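Post-proline cleaving enzyme (Rickettsia typhi, PDB 4HVT) probably cleaves peptides on the carboxyl side of proline, acting as a serine oligopeptidase of the prolyl oligopeptidase family. Local coordinates at residues A[37-42]-A[672-677]; A[68-73]-A[87-92]; A[299-304]-A[324-329]. One frame throughout, in Å; residues are numbered along the deposited sequence.

Interaction 3 lies within a propeller blade; interaction 2 joins the segment leading into the propeller to a loop of its first sheet, beside the C-terminal helix; interaction 1 ties an N-terminal helix to the edge strand of the α/β-hydrolase sheet. Interaction 3 is the most buried; interactions 1 and 2 are only partly so. Their chemistry follows their place: side-chain packing in interaction 1, aromatic rings among hydrogen-bonded polar groups in interaction 2, and in interaction 3 backbone pairing and an apolar core, with a histidine-carboxylate bond at its partly exposed end. Interactions 1 and 3 lie on opposite sides of the chain's centre, their centres about 51 Å apart.

Interaction 1 (A[37-42]-A[672-677]); sequences EWAKER and TYFLES
Phe674 points its ring at helix residues 37-42 and meets Trp38, Ala39 and Arg42 with three different atoms. Its CE2 lies 4.0 Å from CB of Ala39, and the carbonyl oxygen of Ala39 sits in the ring plane at the same edge. CD2 rests 3.9 Å from CB of Arg42. The far end, CZ, comes within 4.1 Å of Trp38 CZ3, where the indole turns an edge toward the phenyl face with the planes 64° apart, a T-shaped pair. CB of Phe674 points toward the helix, and CG is anti to the backbone N (chi1 177°). The strand, 672-677, closes one side of the mixed sheet of the α/β-hydrolase fold, bonded through Tyr673, Leu675 and Ser677 to strand 640-646. Along its other edge runs helix 34-51, whose Thr46 OG1 and Thr43 OG1 are hydrogen-bonded to the backbone N of Phe674 and Glu676. Ala39 also touches the Glu676 carboxylate, its CB only 3.2 Å from OE1, while OE2 forms a salt bridge with Arg658. Arg42 has a second role one turn on from Trp38: its CD lies 3.3 Å above the indole plane, toward the rim, and its NE forms a salt bridge with Glu661 of helix 655-664.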
loop_
_atom_site.group_PDB
_atom_site.type_symbol
_atom_site.label_atom_id
_atom_site.label_comp_id
_atom_site.label_asym_id
_atom_site.label_seq_id
_atom_site.Cartn_x
_atom_site.Cartn_y
_atom_site.Cartn_z
ATOM N N GLU A 37 28.376 -1.259 8.705
ATOM C CA GLU A 37 29.154 -0.374 9.540
ATOM C C GLU A 37 29.085 1.086 9.040
ATOM O O GLU A 37 28.835 1.993 9.821
ATOM C CB GLU A 37 30.608 -0.838 9.632
ATOM N N TRP A 38 29.267 1.268 7.734
ATOM C CA TRP A 38 29.211 2.567 7.079
ATOM C C TRP A 38 27.849 3.186 7.392
ATOM O O TRP A 38 27.762 4.314 7.847
ATOM C CB TRP A 38 29.434 2.387 5.553
ATOM C CG TRP A 38 29.349 3.673 4.734
ATOM C CD1 TRP A 38 30.362 4.475 4.410
ATOM C CD2 TRP A 38 28.182 4.229 4.114
ATOM N NE1 TRP A 38 29.937 5.527 3.637
ATOM C CE2 TRP A 38 28.584 5.409 3.458
ATOM C CE3 TRP A 38 26.841 3.849 4.062
ATOM C CZ2 TRP A 38 27.698 6.219 2.750
ATOM C CZ3 TRP A 38 25.967 4.644 3.363
ATOM C CH2 TRP A 38 26.395 5.829 2.721
ATOM N N ALA A 39 26.798 2.406 7.147
ATOM C CA ALA A 39 25.449 2.861 7.377
ATOM C C ALA A 39 25.151 3.187 8.842
ATOM O O ALA A 39 24.520 4.210 9.091
ATOM C CB ALA A 39 24.448 1.843 6.825
ATOM N N LYS A 40 25.543 2.307 9.779
ATOM C CA LYS A 40 25.390 2.537 11.254
ATOM C C LYS A 40 26.003 3.834 11.722
ATOM O O LYS A 40 25.392 4.580 12.503
ATOM C CB LYS A 40 25.995 1.368 12.048
ATOM N N GLU A 41 27.198 4.115 11.215
ATOM C CA GLU A 41 27.923 5.342 11.582
ATOM C C GLU A 41 27.214 6.592 11.104
ATOM O O GLU A 41 27.085 7.553 11.848
ATOM C CB GLU A 41 29.368 5.330 11.062
ATOM C CG GLU A 41 30.345 4.882 12.130
ATOM C CD GLU A 41 29.845 3.624 12.827
ATOM O OE1 GLU A 41 29.396 3.739 14.002
ATOM O OE2 GLU A 41 29.857 2.539 12.194
ATOM N N ARG A 42 26.733 6.566 9.867
ATOM C CA ARG A 42 26.041 7.715 9.330
ATOM C C ARG A 42 24.712 7.867 10.009
ATOM O O ARG A 42 24.290 8.986 10.258
ATOM C CB ARG A 42 25.901 7.658 7.822
ATOM C CG ARG A 42 27.246 7.734 7.145
ATOM C CD ARG A 42 27.073 7.764 5.643
ATOM N NE ARG A 42 27.152 9.141 5.193
ATOM C CZ ARG A 42 28.283 9.803 5.013
ATOM N NH1 ARG A 42 28.237 11.077 4.640
ATOM N NH2 ARG A 42 29.453 9.210 5.216
ATOM N N THR A 672 23.076 16.595 4.204
ATOM C CA THR A 672 22.206 15.379 4.143
ATOM C C THR A 672 22.164 14.691 5.512
ATOM O O THR A 672 23.172 14.741 6.278
ATOM C CB THR A 672 22.683 14.318 3.151
ATOM O OG1 THR A 672 23.879 13.735 3.666
ATOM C CG2 THR A 672 22.926 14.911 1.777
ATOM N N TYR A 673 21.027 14.024 5.753
ATOM C CA TYR A 673 20.719 13.252 6.936
ATOM C C TYR A 673 20.354 11.885 6.368
ATOM O O TYR A 673 19.692 11.815 5.352
ATOM C CB TYR A 673 19.541 13.919 7.734
ATOM C CG TYR A 673 19.961 15.254 8.345
ATOM C CD1 TYR A 673 20.522 15.289 9.598
ATOM C CD2 TYR A 673 19.811 16.464 7.653
ATOM C CE1 TYR A 673 20.956 16.481 10.164
ATOM C CE2 TYR A 673 20.253 17.662 8.208
ATOM C CZ TYR A 673 20.801 17.654 9.466
ATOM O OH TYR A 673 21.236 18.819 10.061
ATOM N N PHE A 674 20.858 10.835 6.984
ATOM C CA PHE A 674 20.709 9.465 6.521
ATOM C C PHE A 674 20.330 8.573 7.684
ATOM O O PHE A 674 20.982 8.629 8.723
ATOM C CB PHE A 674 22.031 9.036 5.903
ATOM C CG PHE A 674 22.063 7.612 5.440
ATOM C CD1 PHE A 674 21.547 7.281 4.197
ATOM C CD2 PHE A 674 22.527 6.604 6.276
ATOM C CE1 PHE A 674 21.527 5.954 3.753
ATOM C CE2 PHE A 674 22.540 5.273 5.840
ATOM C CZ PHE A 674 22.030 4.947 4.581
ATOM N N LEU A 675 19.339 7.687 7.470
ATOM C CA LEU A 675 18.837 6.771 8.485
ATOM C C LEU A 675 18.634 5.409 7.820
ATOM O O LEU A 675 17.742 5.244 6.940
ATOM C CB LEU A 675 17.500 7.244 9.059
ATOM C CG LEU A 675 17.532 8.556 9.865
ATOM C CD1 LEU A 675 16.125 8.969 10.089
ATOM C CD2 LEU A 675 18.186 8.324 11.192
ATOM N N GLU A 676 19.420 4.443 8.269
ATOM C CA GLU A 676 19.311 3.088 7.776
ATOM C C GLU A 676 18.743 2.221 8.896
ATOM O O GLU A 676 19.362 2.082 9.942
ATOM C CB GLU A 676 20.630 2.529 7.265
ATOM C CG GLU A 676 20.429 1.052 6.835
ATOM C CD GLU A 676 21.443 0.507 5.905
ATOM O OE1 GLU A 676 22.224 -0.379 6.364
ATOM O OE2 GLU A 676 21.537 0.986 4.753
ATOM N N SER A 677 17.555 1.675 8.690
ATOM C CA SER A 677 16.932 0.770 9.646
ATOM C C SER A 677 17.287 -0.665 9.476
ATOM O O SER A 677 17.248 -1.156 8.357
ATOM C CB SER A 677 15.404 0.872 9.632
ATOM O OG SER A 677 14.842 -0.263 10.314
#

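Interaction 2 (A[68-73]-A[87-92]). With EDO (1,2-ethanediol), chain C.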
loop_
_atom_site.group_PDB
_atom_site.type_symbol
_atom_site.label_atom_id
_atom_site.label_comp_id
_atom_site.label_asym_id
_atom_site.label_seq_id
_atom_site.Cartn_x
_atom_site.Cartn_y
_atom_site.Cartn_z
ATOM N N TYR A 68 1.224 6.213 21.090
ATOM C CA TYR A 68 0.964 5.369 22.267
ATOM C C TYR A 68 -0.340 5.750 22.942
ATOM O O TYR A 68 -0.564 5.419 24.101
ATOM C CB TYR A 68 2.132 5.445 23.265
ATOM C CG TYR A 68 3.485 5.173 22.618
ATOM C CD1 TYR A 68 3.623 4.224 21.598
ATOM C CD2 TYR A 68 4.632 5.864 23.034
ATOM C CE1 TYR A 68 4.847 3.990 20.999
ATOM C CE2 TYR A 68 5.878 5.618 22.448
ATOM C CZ TYR A 68 5.977 4.700 21.409
ATOM O OH TYR A 68 7.214 4.421 20.821
ATOM N N ASP A 69 -1.188 6.480 22.232
ATOM C CA ASP A 69 -2.464 6.929 22.799
ATOM C C ASP A 69 -3.426 5.746 22.986
ATOM O O ASP A 69 -3.769 5.041 22.044
ATOM C CB ASP A 69 -3.046 8.008 21.875
ATOM C CG ASP A 69 -4.264 8.701 22.430
ATOM O OD1 ASP A 69 -4.611 8.464 23.590
ATOM O OD2 ASP A 69 -4.851 9.505 21.661
ATOM N N GLN A 70 -3.882 5.541 24.223
ATOM C CA GLN A 70 -4.919 4.542 24.446
ATOM C C GLN A 70 -6.263 4.952 23.797
ATOM O O GLN A 70 -7.162 4.132 23.687
ATOM C CB GLN A 70 -5.111 4.296 25.958
ATOM C CG GLN A 70 -3.934 3.597 26.626
ATOM C CD GLN A 70 -3.614 2.262 25.997
ATOM O OE1 GLN A 70 -4.459 1.369 25.968
ATOM N NE2 GLN A 70 -2.395 2.115 25.460
ATOM N N ARG A 71 -6.407 6.199 23.365
ATOM C CA ARG A 71 -7.638 6.612 22.670
ATOM C C ARG A 71 -7.559 6.465 21.151
ATOM O O ARG A 71 -8.458 6.886 20.469
ATOM C CB ARG A 71 -8.066 8.038 23.064
ATOM C CG ARG A 71 -8.261 8.271 24.557
ATOM C CD ARG A 71 -8.359 9.788 24.854
ATOM N NE ARG A 71 -7.272 10.368 24.085
ATOM C CZ ARG A 71 -7.044 11.645 23.788
ATOM N NH1 ARG A 71 -7.779 12.666 24.290
ATOM N NH2 ARG A 71 -5.970 11.887 23.015
ATOM N N LYS A 72 -6.505 5.851 20.611
ATOM C CA LYS A 72 -6.498 5.508 19.140
ATOM C C LYS A 72 -7.714 4.686 18.754
ATOM O O LYS A 72 -8.191 3.857 19.549
ATOM C CB LYS A 72 -5.254 4.708 18.738
ATOM C CG LYS A 72 -3.963 5.470 18.807
ATOM C CD LYS A 72 -2.808 4.667 18.187
ATOM C CE LYS A 72 -2.441 3.432 18.966
ATOM N NZ LYS A 72 -1.214 2.772 18.391
ATOM N N THR A 73 -8.204 4.891 17.536
ATOM C CA THR A 73 -9.407 4.213 17.087
ATOM C C THR A 73 -9.088 2.784 16.737
ATOM O O THR A 73 -8.197 2.555 15.878
ATOM C CB THR A 73 -10.013 4.931 15.874
ATOM O OG1 THR A 73 -10.374 6.257 16.299
ATOM C CG2 THR A 73 -11.245 4.203 15.410
ATOM N N TRP A 87 -4.042 -4.334 17.409
ATOM C CA TRP A 87 -3.686 -3.187 18.319
ATOM C C TRP A 87 -2.204 -3.160 18.692
ATOM O O TRP A 87 -1.660 -4.160 19.179
ATOM C CB TRP A 87 -4.503 -3.272 19.613
ATOM C CG TRP A 87 -4.192 -2.171 20.591
ATOM C CD1 TRP A 87 -3.317 -2.235 21.629
ATOM C CD2 TRP A 87 -4.707 -0.821 20.582
ATOM N NE1 TRP A 87 -3.271 -1.028 22.285
ATOM C CE2 TRP A 87 -4.091 -0.143 21.650
ATOM C CE3 TRP A 87 -5.653 -0.135 19.798
ATOM C CZ2 TRP A 87 -4.415 1.197 21.990
ATOM C CZ3 TRP A 87 -5.962 1.191 20.127
ATOM C CH2 TRP A 87 -5.323 1.839 21.194
ATOM N N MET A 88 -1.574 -2.011 18.480
ATOM C CA MET A 88 -0.225 -1.756 18.944
ATOM C C MET A 88 -0.207 -0.547 19.891
ATOM O O MET A 88 -0.904 0.430 19.672
ATOM C CB MET A 88 0.725 -1.434 17.781
ATOM C CG MET A 88 0.980 -2.604 16.849
ATOM S SD MET A 88 1.834 -2.079 15.330
ATOM C CE MET A 88 0.391 -1.576 14.448
ATOM N N ASP A 89 0.660 -0.623 20.890
ATOM C CA ASP A 89 0.960 0.558 21.730
ATOM C C ASP A 89 2.351 0.461 22.292
ATOM O O ASP A 89 3.141 -0.353 21.829
ATOM C CB ASP A 89 -0.115 0.770 22.817
ATOM C CG ASP A 89 -0.223 -0.387 23.811
ATOM O OD1 ASP A 89 0.699 -1.211 23.934
ATOM O OD2 ASP A 89 -1.288 -0.487 24.485
ATOM N N ASP A 90 2.699 1.278 23.300
ATOM C CA ASP A 90 4.082 1.192 23.834
ATOM C C ASP A 90 4.341 -0.088 24.643
ATOM O O ASP A 90 5.489 -0.549 24.746
ATOM C CB ASP A 90 4.421 2.405 24.678
ATOM C CG ASP A 90 3.428 2.641 25.765
ATOM O OD1 ASP A 90 2.210 2.455 25.574
ATOM O OD2 ASP A 90 3.865 3.023 26.869
ATOM N N LYS A 91 3.294 -0.681 25.208
ATOM C CA LYS A 91 3.439 -1.960 25.920
ATOM C C LYS A 91 3.550 -3.114 24.930
ATOM O O LYS A 91 4.232 -4.088 25.198
ATOM C CB LYS A 91 2.234 -2.253 26.827
ATOM N N ASN A 92 2.855 -3.000 23.793
ATOM C CA ASN A 92 2.775 -4.077 22.776
ATOM C C ASN A 92 3.089 -3.478 21.422
ATOM O O ASN A 92 2.201 -3.268 20.571
ATOM C CB ASN A 92 1.388 -4.756 22.748
ATOM C CG ASN A 92 1.225 -5.751 23.865
ATOM O OD1 ASN A 92 1.786 -6.856 23.822
ATOM N ND2 ASN A 92 0.488 -5.366 24.879
HETATM C C1 EDO C . -4.195 0.983 16.761
HETATM O O1 EDO C . -3.089 0.056 16.622
HETATM C C2 EDO C . -5.351 0.488 15.884
HETATM O O2 EDO C . -5.982 -0.708 16.390
HETATM O O HOH W 1 -0.255 3.832 26.144
#
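Tyr68 against Asp90, Gln70 against Asp89 and Lys72 against Trp87 form a mixed contact, aromatic rings packed within a net of hydrogen bonds, joining the turn that follows helix 56-67 to the loop between the propeller strands 82-87 and 96-101. Residues 69-72 make a type I beta turn, begun by an Asx turn in which Asp69 OD1 accepts from the Arg71 backbone N; Asp69 OD2 forms salt bridges with Arg71 and with Arg498 of helix 498-505. CE of Lys72 lies over one face of the Trp87 indole, CB is 3.8 Å from CH2, and NZ ends 2.7 Å from Met88 O; NZ is also bonded to Phe67 O. The Lys72 carbonyl oxygen meets the same indole in its plane, 3.5 Å from CZ3. At the other end CB of Asp90 lies over the Tyr68 ring, 3.7 Å from its centroid, a CH-pi contact. Leu688 of the C-terminal helix 688-706 touches Tyr68, Lys72 and Met88. One water joins Tyr68 O, Asp90 OD1 and Gln70 NE2. Gln70 NE2 donates to Asp89 OD2 over 3.0 Å, nearly straight, with the acceptor close to the amide plane. Trp87 NE1 reaches this oxygen, also at 3.0 Å, from the opposite face of the carboxylate, and Asn92 N binds OD1. With donors on both oxygens, the buried Asp89 is held against rotation and probably stays ionised.

Interaction 3 (A[299-304]-A[324-329]); sequences KEYVFW and ALHFTD
Val302 and Leu325 form the hydrogen-bonded pair at the heart of this antiparallel contact between the two inner strands, 301-305 and 322-326, of a four-stranded propeller blade. Val302 N donates to Leu325 O over 2.9 Å, and Leu325 N returns a bond to Val302 O. On the face that carries these two side chains, Leu325 CD2 touches both Val302 CG2, at 4.0 Å, and Trp304 CD1, at 3.8 Å. Leu294 of strand 293-298 touches both Val302 and Trp304 and continues the apolar layer. The other face belongs to Phe303 and Ala324: CD1 of the phenyl ring lies 3.7 Å from the Ala324 methyl, and Leu343 of strand 341-344 meets both. This interior is closely packed and buried. Toward the partly exposed end the backbones stay close, but the side chains of Tyr301 and His326 diverge, and polar contacts take over. The imidazole edge turns to the Tyr301 face, CD2 3.8 Å above the ring plane and the two planes 85° apart, a T-shaped pair; Tyr301 OH is bonded to Glu382. Phe327 N donates to Glu300 O, which also lies over one face of the His326 ring and in the plane of the Phe327 ring at its edge. The imidazole runs beside the Glu300 side chain, pointing the same way, and both its nitrogens are bonded. His326 ND1 and Thr328 OG1 share a hydrogen bond of 2.8 Å; His326 NE2 donates to Glu300 OE1 across 2.8 Å, meeting the anti lone pair of that oxygen.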
loop_
_atom_site.group_PDB
_atom_site.type_symbol
_atom_site.label_atom_id
_atom_site.label_comp_id
_atom_site.label_asym_id
_atom_site.label_seq_id
_atom_site.Cartn_x
_atom_site.Cartn_y
_atom_site.Cartn_z
ATOM N N LYS A 299 -22.523 -13.890 -5.276
ATOM C CA LYS A 299 -23.123 -15.142 -5.732
ATOM C C LYS A 299 -22.172 -15.754 -6.776
ATOM O O LYS A 299 -20.982 -15.780 -6.557
ATOM C CB LYS A 299 -24.576 -14.950 -6.231
ATOM C CG LYS A 299 -25.431 -14.141 -5.289
ATOM C CD LYS A 299 -25.614 -14.755 -3.999
ATOM C CE LYS A 299 -27.019 -14.348 -3.448
ATOM N NZ LYS A 299 -27.162 -15.015 -2.150
ATOM N N GLU A 300 -22.691 -16.197 -7.903
ATOM C CA GLU A 300 -21.857 -16.836 -8.941
ATOM C C GLU A 300 -21.317 -15.844 -9.989
ATOM O O GLU A 300 -20.763 -16.263 -10.990
ATOM C CB GLU A 300 -22.686 -17.946 -9.636
ATOM C CG GLU A 300 -22.956 -19.102 -8.684
ATOM C CD GLU A 300 -23.685 -20.270 -9.292
ATOM O OE1 GLU A 300 -23.804 -20.324 -10.534
ATOM O OE2 GLU A 300 -24.177 -21.153 -8.503
ATOM N N TYR A 301 -21.385 -14.536 -9.728
ATOM C CA TYR A 301 -20.939 -13.508 -10.665
ATOM C C TYR A 301 -19.611 -12.889 -10.203
ATOM O O TYR A 301 -19.422 -12.770 -8.985
ATOM C CB TYR A 301 -22.006 -12.415 -10.800
ATOM C CG TYR A 301 -23.219 -12.940 -11.522
ATOM C CD1 TYR A 301 -24.126 -13.769 -10.873
ATOM C CD2 TYR A 301 -23.397 -12.704 -12.869
ATOM C CE1 TYR A 301 -25.188 -14.322 -11.531
ATOM C CE2 TYR A 301 -24.473 -13.243 -13.530
ATOM C CZ TYR A 301 -25.344 -14.071 -12.864
ATOM O OH TYR A 301 -26.395 -14.663 -13.520
ATOM N N VAL A 302 -18.766 -12.451 -11.122
ATOM C CA VAL A 302 -17.477 -11.874 -10.861
ATOM C C VAL A 302 -17.382 -10.519 -11.524
ATOM O O VAL A 302 -18.026 -10.288 -12.536
ATOM C CB VAL A 302 -16.317 -12.795 -11.339
ATOM C CG1 VAL A 302 -16.176 -14.015 -10.437
ATOM C CG2 VAL A 302 -16.563 -13.226 -12.742
ATOM N N PHE A 303 -16.675 -9.606 -10.868
ATOM C CA PHE A 303 -16.514 -8.221 -11.315
ATOM C C PHE A 303 -15.118 -7.985 -11.774
ATOM O O PHE A 303 -14.175 -8.283 -11.042
ATOM C CB PHE A 303 -16.799 -7.258 -10.171
ATOM C CG PHE A 303 -18.166 -7.443 -9.548
ATOM C CD1 PHE A 303 -19.259 -7.106 -10.256
ATOM C CD2 PHE A 303 -18.331 -8.014 -8.290
ATOM C CE1 PHE A 303 -20.526 -7.282 -9.766
ATOM C CE2 PHE A 303 -19.600 -8.217 -7.797
ATOM C CZ PHE A 303 -20.700 -7.894 -8.559
ATOM N N TRP A 304 -14.952 -7.346 -12.948
ATOM C CA TRP A 304 -13.670 -7.147 -13.560
ATOM C C TRP A 304 -13.533 -5.687 -13.981
ATOM O O TRP A 304 -14.444 -5.080 -14.572
ATOM C CB TRP A 304 -13.485 -8.056 -14.768
ATOM C CG TRP A 304 -13.284 -9.489 -14.408
ATOM C CD1 TRP A 304 -14.223 -10.334 -13.897
ATOM C CD2 TRP A 304 -12.059 -10.263 -14.490
ATOM N NE1 TRP A 304 -13.659 -11.578 -13.615
ATOM C CE2 TRP A 304 -12.337 -11.558 -13.995
ATOM C CE3 TRP A 304 -10.737 -9.968 -14.925
ATOM C CZ2 TRP A 304 -11.365 -12.571 -13.953
ATOM C CZ3 TRP A 304 -9.791 -10.968 -14.872
ATOM C CH2 TRP A 304 -10.115 -12.270 -14.420
ATOM N N ALA A 324 -19.488 -7.129 -15.132
ATOM C CA ALA A 324 -19.812 -8.272 -14.372
ATOM C C ALA A 324 -20.226 -9.348 -15.324
ATOM O O ALA A 324 -20.783 -9.074 -16.403
ATOM C CB ALA A 324 -20.969 -7.973 -13.458
ATOM N N LEU A 325 -19.943 -10.570 -14.910
ATOM C CA LEU A 325 -20.353 -11.755 -15.689
ATOM C C LEU A 325 -20.442 -12.967 -14.779
ATOM O O LEU A 325 -19.797 -13.099 -13.746
ATOM C CB LEU A 325 -19.432 -12.080 -16.863
ATOM C CG LEU A 325 -17.954 -12.416 -16.668
ATOM C CD1 LEU A 325 -17.311 -13.039 -17.894
ATOM C CD2 LEU A 325 -17.095 -11.201 -16.187
ATOM N N HIS A 326 -21.223 -13.909 -15.208
ATOM C CA HIS A 326 -21.238 -15.213 -14.532
ATOM C C HIS A 326 -19.890 -15.903 -14.639
ATOM O O HIS A 326 -19.214 -15.820 -15.696
ATOM C CB HIS A 326 -22.293 -16.143 -15.134
ATOM C CG HIS A 326 -22.615 -17.311 -14.254
ATOM N ND1 HIS A 326 -22.099 -18.579 -14.438
ATOM C CD2 HIS A 326 -23.485 -17.412 -13.218
ATOM C CE1 HIS A 326 -22.570 -19.386 -13.505
ATOM N NE2 HIS A 326 -23.406 -18.694 -12.737
ATOM N N PHE A 327 -19.440 -16.587 -13.576
ATOM C CA PHE A 327 -18.034 -17.117 -13.602
ATOM C C PHE A 327 -17.800 -18.111 -14.741
ATOM O O PHE A 327 -16.726 -18.135 -15.275
ATOM C CB PHE A 327 -17.594 -17.745 -12.262
ATOM C CG PHE A 327 -18.163 -19.138 -12.035
ATOM C CD1 PHE A 327 -19.413 -19.335 -11.468
ATOM C CD2 PHE A 327 -17.425 -20.237 -12.374
ATOM C CE1 PHE A 327 -19.957 -20.591 -11.288
ATOM C CE2 PHE A 327 -17.941 -21.507 -12.191
ATOM C CZ PHE A 327 -19.188 -21.698 -11.666
ATOM N N THR A 328 -18.833 -18.822 -15.161
ATOM C CA THR A 328 -18.707 -19.820 -16.254
ATOM C C THR A 328 -18.363 -19.126 -17.576
ATOM O O THR A 328 -17.672 -19.712 -18.405
ATOM C CB THR A 328 -19.944 -20.685 -16.457
ATOM O OG1 THR A 328 -21.075 -19.853 -16.762
ATOM C CG2 THR A 328 -20.162 -21.508 -15.204
ATOM N N ASP A 329 -18.797 -17.891 -17.759
ATOM C CA ASP A 329 -18.491 -17.154 -18.980
ATOM C C ASP A 329 -17.025 -16.733 -19.029
ATOM O O ASP A 329 -16.534 -16.391 -20.101
ATOM C CB ASP A 329 -19.375 -15.933 -19.177
ATOM C CG ASP A 329 -20.723 -16.251 -19.810
ATOM O OD1 ASP A 329 -20.930 -17.362 -20.341
ATOM O OD2 ASP A 329 -21.549 -15.346 -19.780
#